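Local coordinates for protein salicylaldehyde dehydrogenase NahF (Pseudomonas putida, PDB 4JZ6) that probably catalyses the NAD+-dependent oxidation of salicylaldehyde to salicylate, a step in the breakdown of naphthalene, at residues I159-P164 with R240-G245; N184-K189 with G213-L218. All coordinates share one frame; numbering follows the deposited sequence.

Contact 1: residues I159-P164 with R240-G245; sequences ILSIVP and RINFTG. With SO4 (sulfate ion), chain D.
Asn242 turns its carboxamide back across the strand boundary to meet Ser161, giving the side-chain grip at the centre of this pair of parallel strands. Its CG sits between the backbone N and the carbonyl carbon (chi1 61°), which carries the amide towards the neighbouring strand. ND2 then reaches Ser161 OG at 2.8 Å, in the amide plane and almost straight at the hydrogen (173°). The hydroxyl is also bonded to Ala175 O on the helix covering this face, so that strand, side chain and helix are tied through one buried oxygen. At the other end of the amide, Asn242 OD1 is joined through a water to the carbonyl of Ile162, the water lying 2.6 Å from Ile162 O.

On the opposite face the packing is apolar. Leu160 and Ile241 run side by side, CD2 to CG2 at 4.0 Å, while the CG2 branch of Ile162 comes obliquely against Phe243 CD1 at 3.6 Å. The ladder between the strands is tight in the middle, and its last rung is longer, Thr244 N to Ile162 O at 3.3 Å with the donor tilted 26° from the carbonyl plane. Beyond it Pro164 presses its ring on Thr244, CG to CG2 at 3.6 Å.

The other end is looser. Ile159 CG1 and Arg240 CB come no nearer than 4.3 Å, and partly exposed Arg240 turns its extended chain off to a sulfate and, through NH1, to Glu482 O. Its NE bonds sulfate O4 at 2.6 Å while NH2 donates to O2; the ion, probably from the crystallisation liquor, also meets Lys467 N of the second subunit.

Strands 159-162 and 240-244 are the inner neighbours of a 3-2-1-4-5 parallel order, the hallmark of a Rossmann-type domain, consistent with the NAD-binding domain of aldehyde dehydrogenases.

Contact 2: residues N184-K189 with G213-L218; sequences NTVVFK and GVLNYL
Phe188 and Tyr217 lie side by side on one face of two parallel strands, pointing the same way. With CG anti to the backbone N in both (chi1 169° and 168°), the two rings head off the sheet in the same direction, their planes 36° apart, in an oblique pairing. Phe188 CD2 comes 3.6 Å from Tyr217 CD2, and Tyr217 CE2 lies over one face of the phenylalanine ring. His198 of helix 195-208 adds an edge-to-face partner to Phe188, while Tyr217 OH bonds Asn219 ND2.

Behind the rings, Leu215 bends its tip inwards: CD1 touches Phe188 CB at 3.8 Å and Val186 CG2 at 4.1 Å. An alanine in place of Phe188 would probably open a gap under helices 170-181 and 195-208, leaving Tyr217 CD2 and the His198 ring without their aromatic mate.

The reverse face is simpler, with Val187 CG1 set slantwise against Leu218 CD1 at 3.6 Å. Here Asn216 folds back along its own strand, its ND2 making a weak bond to Gly213 O, and its OD1 takes Asn25 N.

The backbone holds both faces in step, with Phe188 N bonded to Asn216 O at 2.6 Å and Leu218 N to Phe188 O at 2.7 Å. Joined through helix 195-208, which covers the aromatic face together with helix 170-181, strands 186-189 and 215-218 form a classical beta-alpha-beta crossover.

In the fold
The two contacts belong to one sheet and are joined along the seam between strands 159-162 and 186-189, the first from contact 1 and the second from contact 2; the contact centres are about 11 Å apart. Probable hydrogen bonds cross that seam, Ile159 N to Thr185 O at 2.7 Å and Ser161 O to Lys189 N at 2.8 Å, while Val163 CG2 packs on Phe188 CE1. Only contact 1 approaches the catalytic end: the side chain of Thr244 is about 3 Å from that of Glu267, the predicted active-site residue, and about 6 Å from a bound salicylaldehyde. In contact 2, at the outer margin of the sheet, the Phe188 side chain lies about 13 Å from a bound salicylaldehyde.

Contact 1: residues I159-P164 with R240-G245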
loop_
_atom_site.group_PDB
_atom_site.type_symbol
_atom_site.label_atom_id
_atom_site.label_comp_id
_atom_site.label_asym_id
_atom_site.label_seq_id
_atom_site.Cartn_x
_atom_site.Cartn_y
_atom_site.Cartn_z
ATOM N N ILE A 159 5.820 -14.015 -3.591
ATOM C CA ILE A 159 6.240 -12.725 -3.057
ATOM C C ILE A 159 7.743 -12.530 -3.259
ATOM O O ILE A 159 8.535 -13.443 -3.003
ATOM C CB ILE A 159 5.889 -12.591 -1.556
ATOM C CG1 ILE A 159 4.519 -11.936 -1.367
ATOM C CG2 ILE A 159 6.881 -11.692 -0.848
ATOM C CD1 ILE A 159 3.393 -12.580 -2.111
ATOM N N LEU A 160 8.137 -11.354 -3.738
ATOM C CA LEU A 160 9.553 -11.010 -3.805
ATOM C C LEU A 160 10.006 -10.337 -2.510
ATOM O O LEU A 160 9.571 -9.222 -2.204
ATOM C CB LEU A 160 9.826 -10.082 -4.985
ATOM C CG LEU A 160 11.252 -9.541 -5.056
ATOM C CD1 LEU A 160 12.234 -10.695 -5.180
ATOM C CD2 LEU A 160 11.395 -8.577 -6.221
ATOM N N SER A 161 10.874 -11.015 -1.757
ATOM C CA SER A 161 11.379 -10.490 -0.488
ATOM C C SER A 161 12.851 -10.115 -0.589
ATOM O O SER A 161 13.714 -10.989 -0.709
ATOM C CB SER A 161 11.205 -11.516 0.634
ATOM O OG SER A 161 9.841 -11.825 0.847
ATOM N N ILE A 162 13.140 -8.818 -0.529
ATOM C CA ILE A 162 14.519 -8.352 -0.580
ATOM C C ILE A 162 14.994 -7.933 0.811
ATOM O O ILE A 162 14.374 -7.091 1.464
ATOM C CB ILE A 162 14.681 -7.222 -1.598
ATOM C CG1 ILE A 162 14.355 -7.752 -2.998
ATOM C CG2 ILE A 162 16.094 -6.662 -1.558
ATOM C CD1 ILE A 162 14.306 -6.678 -4.081
ATOM N N VAL A 163 16.090 -8.539 1.261
ATOM C CA VAL A 163 16.520 -8.436 2.654
ATOM C C VAL A 163 17.966 -7.977 2.775
ATOM O O VAL A 163 18.842 -8.528 2.109
ATOM C CB VAL A 163 16.387 -9.797 3.354
ATOM C CG1 VAL A 163 16.820 -9.702 4.808
ATOM C CG2 VAL A 163 14.961 -10.292 3.252
ATOM N N PRO A 164 18.221 -6.964 3.629
ATOM C CA PRO A 164 19.566 -6.414 3.823
ATOM C C PRO A 164 20.388 -7.246 4.807
ATOM O O PRO A 164 20.018 -8.383 5.103
ATOM C CB PRO A 164 19.284 -5.037 4.415
ATOM C CG PRO A 164 18.060 -5.259 5.223
ATOM C CD PRO A 164 17.224 -6.239 4.441
ATOM N N ARG A 240 3.649 -9.455 -5.307
ATOM C CA ARG A 240 3.929 -8.317 -4.436
ATOM C C ARG A 240 5.394 -8.314 -4.029
ATOM O O ARG A 240 6.093 -9.320 -4.171
ATOM C CB ARG A 240 3.023 -8.317 -3.199
ATOM C CG ARG A 240 1.557 -8.045 -3.504
ATOM C CD ARG A 240 0.671 -8.140 -2.264
ATOM N NE ARG A 240 -0.746 -8.056 -2.620
ATOM C CZ ARG A 240 -1.753 -8.068 -1.749
ATOM N NH1 ARG A 240 -1.520 -8.162 -0.445
ATOM N NH2 ARG A 240 -3.008 -7.987 -2.188
ATOM N N ILE A 241 5.860 -7.171 -3.538
ATOM C CA ILE A 241 7.264 -7.002 -3.198
ATOM C C ILE A 241 7.408 -6.339 -1.835
ATOM O O ILE A 241 6.755 -5.330 -1.557
ATOM C CB ILE A 241 7.983 -6.111 -4.231
ATOM C CG1 ILE A 241 7.814 -6.680 -5.638
ATOM C CG2 ILE A 241 9.455 -5.983 -3.896
ATOM C CD1 ILE A 241 7.189 -5.720 -6.601
ATOM N N ASN A 242 8.248 -6.918 -0.980
ATOM C CA ASN A 242 8.685 -6.227 0.226
ATOM C C ASN A 242 10.175 -5.919 0.119
ATOM O O ASN A 242 10.977 -6.782 -0.259
ATOM C CB ASN A 242 8.360 -7.024 1.497
ATOM C CG ASN A 242 9.047 -8.375 1.536
ATOM O OD1 ASN A 242 10.049 -8.556 2.224
ATOM N ND2 ASN A 242 8.511 -9.329 0.795
ATOM N N PHE A 243 10.532 -4.674 0.415
ATOM C CA PHE A 243 11.921 -4.249 0.360
ATOM C C PHE A 243 12.356 -3.593 1.655
ATOM O O PHE A 243 11.686 -2.694 2.164
ATOM C CB PHE A 243 12.144 -3.267 -0.784
ATOM C CG PHE A 243 13.542 -2.724 -0.839
ATOM C CD1 PHE A 243 14.537 -3.415 -1.516
ATOM C CD2 PHE A 243 13.866 -1.531 -0.206
ATOM C CE1 PHE A 243 15.827 -2.925 -1.565
ATOM C CE2 PHE A 243 15.155 -1.031 -0.252
ATOM C CZ PHE A 243 16.138 -1.728 -0.930
ATOM N N THR A 244 13.491 -4.036 2.175
ATOM C CA THR A 244 14.074 -3.416 3.347
ATOM C C THR A 244 15.476 -2.966 2.975
ATOM O O THR A 244 16.278 -3.751 2.464
ATOM C CB THR A 244 14.090 -4.382 4.552
ATOM O OG1 THR A 244 12.742 -4.713 4.919
ATOM C CG2 THR A 244 14.786 -3.741 5.748
ATOM N N GLY A 245 15.757 -1.688 3.205
ATOM C CA GLY A 245 17.006 -1.089 2.772
ATOM C C GLY A 245 16.910 0.422 2.672
ATOM O O GLY A 245 15.985 1.024 3.207
HETATM S S SO4 D . -2.223 -7.878 -5.861
HETATM O O1 SO4 D . -2.060 -6.429 -5.760
HETATM O O2 SO4 D . -3.516 -8.239 -5.289
HETATM O O3 SO4 D . -2.164 -8.290 -7.265
HETATM O O4 SO4 D . -1.152 -8.537 -5.115
HETATM O O HOH W 1 12.239 -7.011 2.932
#

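Contact 2: residues N184-K189 with G213-L218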
loop_
_atom_site.group_PDB
_atom_site.type_symbol
_atom_site.label_atom_id
_atom_site.label_comp_id
_atom_site.label_asym_id
_atom_site.label_seq_id
_atom_site.Cartn_x
_atom_site.Cartn_y
_atom_site.Cartn_z
ATOM N N ASN A 184 1.602 -17.954 0.873
ATOM C CA ASN A 184 2.382 -17.540 -0.287
ATOM C C ASN A 184 3.707 -18.275 -0.373
ATOM O O ASN A 184 4.157 -18.877 0.607
ATOM C CB ASN A 184 2.617 -16.036 -0.259
ATOM C CG ASN A 184 1.332 -15.264 -0.101
ATOM O OD1 ASN A 184 0.574 -15.115 -1.054
ATOM N ND2 ASN A 184 1.072 -14.781 1.106
ATOM N N THR A 185 4.314 -18.239 -1.555
ATOM C CA THR A 185 5.670 -18.734 -1.744
ATOM C C THR A 185 6.542 -17.518 -2.003
ATOM O O THR A 185 6.032 -16.459 -2.380
ATOM C CB THR A 185 5.764 -19.721 -2.917
ATOM O OG1 THR A 185 5.631 -19.013 -4.154
ATOM C CG2 THR A 185 4.670 -20.766 -2.813
ATOM N N VAL A 186 7.846 -17.642 -1.786
ATOM C CA VAL A 186 8.697 -16.461 -1.858
ATOM C C VAL A 186 10.041 -16.653 -2.566
ATOM O O VAL A 186 10.716 -17.667 -2.399
ATOM C CB VAL A 186 8.879 -15.818 -0.451
ATOM C CG1 VAL A 186 8.597 -16.837 0.630
ATOM C CG2 VAL A 186 10.271 -15.211 -0.279
ATOM N N VAL A 187 10.392 -15.671 -3.390
ATOM C CA VAL A 187 11.744 -15.534 -3.897
ATOM C C VAL A 187 12.498 -14.602 -2.949
ATOM O O VAL A 187 12.221 -13.400 -2.884
ATOM C CB VAL A 187 11.758 -14.975 -5.330
ATOM C CG1 VAL A 187 13.187 -14.779 -5.810
ATOM C CG2 VAL A 187 11.004 -15.903 -6.266
ATOM N N PHE A 188 13.431 -15.185 -2.200
ATOM C CA PHE A 188 14.199 -14.492 -1.173
ATOM C C PHE A 188 15.521 -14.009 -1.758
ATOM O O PHE A 188 16.392 -14.811 -2.089
ATOM C CB PHE A 188 14.429 -15.461 -0.003
ATOM C CG PHE A 188 15.427 -14.984 1.034
ATOM C CD1 PHE A 188 15.631 -13.634 1.286
ATOM C CD2 PHE A 188 16.157 -15.915 1.772
ATOM C CE1 PHE A 188 16.550 -13.227 2.240
ATOM C CE2 PHE A 188 17.068 -15.513 2.730
ATOM C CZ PHE A 188 17.268 -14.170 2.966
ATOM N N LYS A 189 15.667 -12.694 -1.884
ATOM C CA LYS A 189 16.916 -12.102 -2.342
ATOM C C LYS A 189 17.729 -11.632 -1.148
ATOM O O LYS A 189 17.335 -10.693 -0.452
ATOM C CB LYS A 189 16.646 -10.924 -3.273
ATOM C CG LYS A 189 17.896 -10.158 -3.675
ATOM C CD LYS A 189 18.781 -10.974 -4.602
ATOM C CE LYS A 189 20.047 -10.202 -4.990
ATOM N NZ LYS A 189 20.833 -9.707 -3.810
ATOM N N GLY A 213 10.071 -25.436 -3.378
ATOM C CA GLY A 213 9.684 -24.287 -4.177
ATOM C C GLY A 213 8.905 -23.256 -3.393
ATOM O O GLY A 213 8.548 -22.202 -3.920
ATOM N N VAL A 214 8.631 -23.554 -2.132
ATOM C CA VAL A 214 7.916 -22.601 -1.299
ATOM C C VAL A 214 8.847 -21.455 -0.894
ATOM O O VAL A 214 8.431 -20.299 -0.835
ATOM C CB VAL A 214 7.283 -23.276 -0.072
ATOM C CG1 VAL A 214 6.531 -22.260 0.756
ATOM C CG2 VAL A 214 6.338 -24.373 -0.516
ATOM N N LEU A 215 10.110 -21.782 -0.630
ATOM C CA LEU A 215 11.137 -20.770 -0.398
ATOM C C LEU A 215 12.312 -20.957 -1.349
ATOM O O LEU A 215 12.906 -22.030 -1.417
ATOM C CB LEU A 215 11.638 -20.812 1.045
ATOM C CG LEU A 215 12.786 -19.852 1.380
ATOM C CD1 LEU A 215 12.339 -18.402 1.252
ATOM C CD2 LEU A 215 13.336 -20.122 2.771
ATOM N N ASN A 216 12.645 -19.902 -2.081
ATOM C CA ASN A 216 13.743 -19.946 -3.034
ATOM C C ASN A 216 14.713 -18.796 -2.769
ATOM O O ASN A 216 14.294 -17.651 -2.597
ATOM C CB ASN A 216 13.202 -19.898 -4.463
ATOM C CG ASN A 216 12.214 -21.025 -4.751
ATOM O OD1 ASN A 216 12.596 -22.086 -5.245
ATOM N ND2 ASN A 216 10.944 -20.800 -4.433
ATOM N N TYR A 217 16.006 -19.105 -2.733
ATOM C CA TYR A 217 17.006 -18.162 -2.243
ATOM C C TYR A 217 17.980 -17.713 -3.322
ATOM O O TYR A 217 18.557 -18.529 -4.040
ATOM C CB TYR A 217 17.762 -18.787 -1.062
ATOM C CG TYR A 217 19.007 -18.047 -0.619
ATOM C CD1 TYR A 217 20.231 -18.705 -0.532
ATOM C CD2 TYR A 217 18.962 -16.700 -0.275
ATOM C CE1 TYR A 217 21.378 -18.041 -0.117
ATOM C CE2 TYR A 217 20.110 -16.025 0.139
ATOM C CZ TYR A 217 21.313 -16.704 0.218
ATOM O OH TYR A 217 22.451 -16.044 0.625
ATOM N N LEU A 218 18.162 -16.402 -3.423
ATOM C CA LEU A 218 19.073 -15.826 -4.398
ATOM C C LEU A 218 20.000 -14.824 -3.732
ATOM O O LEU A 218 19.587 -14.065 -2.850
ATOM C CB LEU A 218 18.298 -15.113 -5.501
ATOM C CG LEU A 218 17.377 -15.934 -6.395
ATOM C CD1 LEU A 218 16.482 -14.984 -7.157
ATOM C CD2 LEU A 218 18.185 -16.787 -7.345
#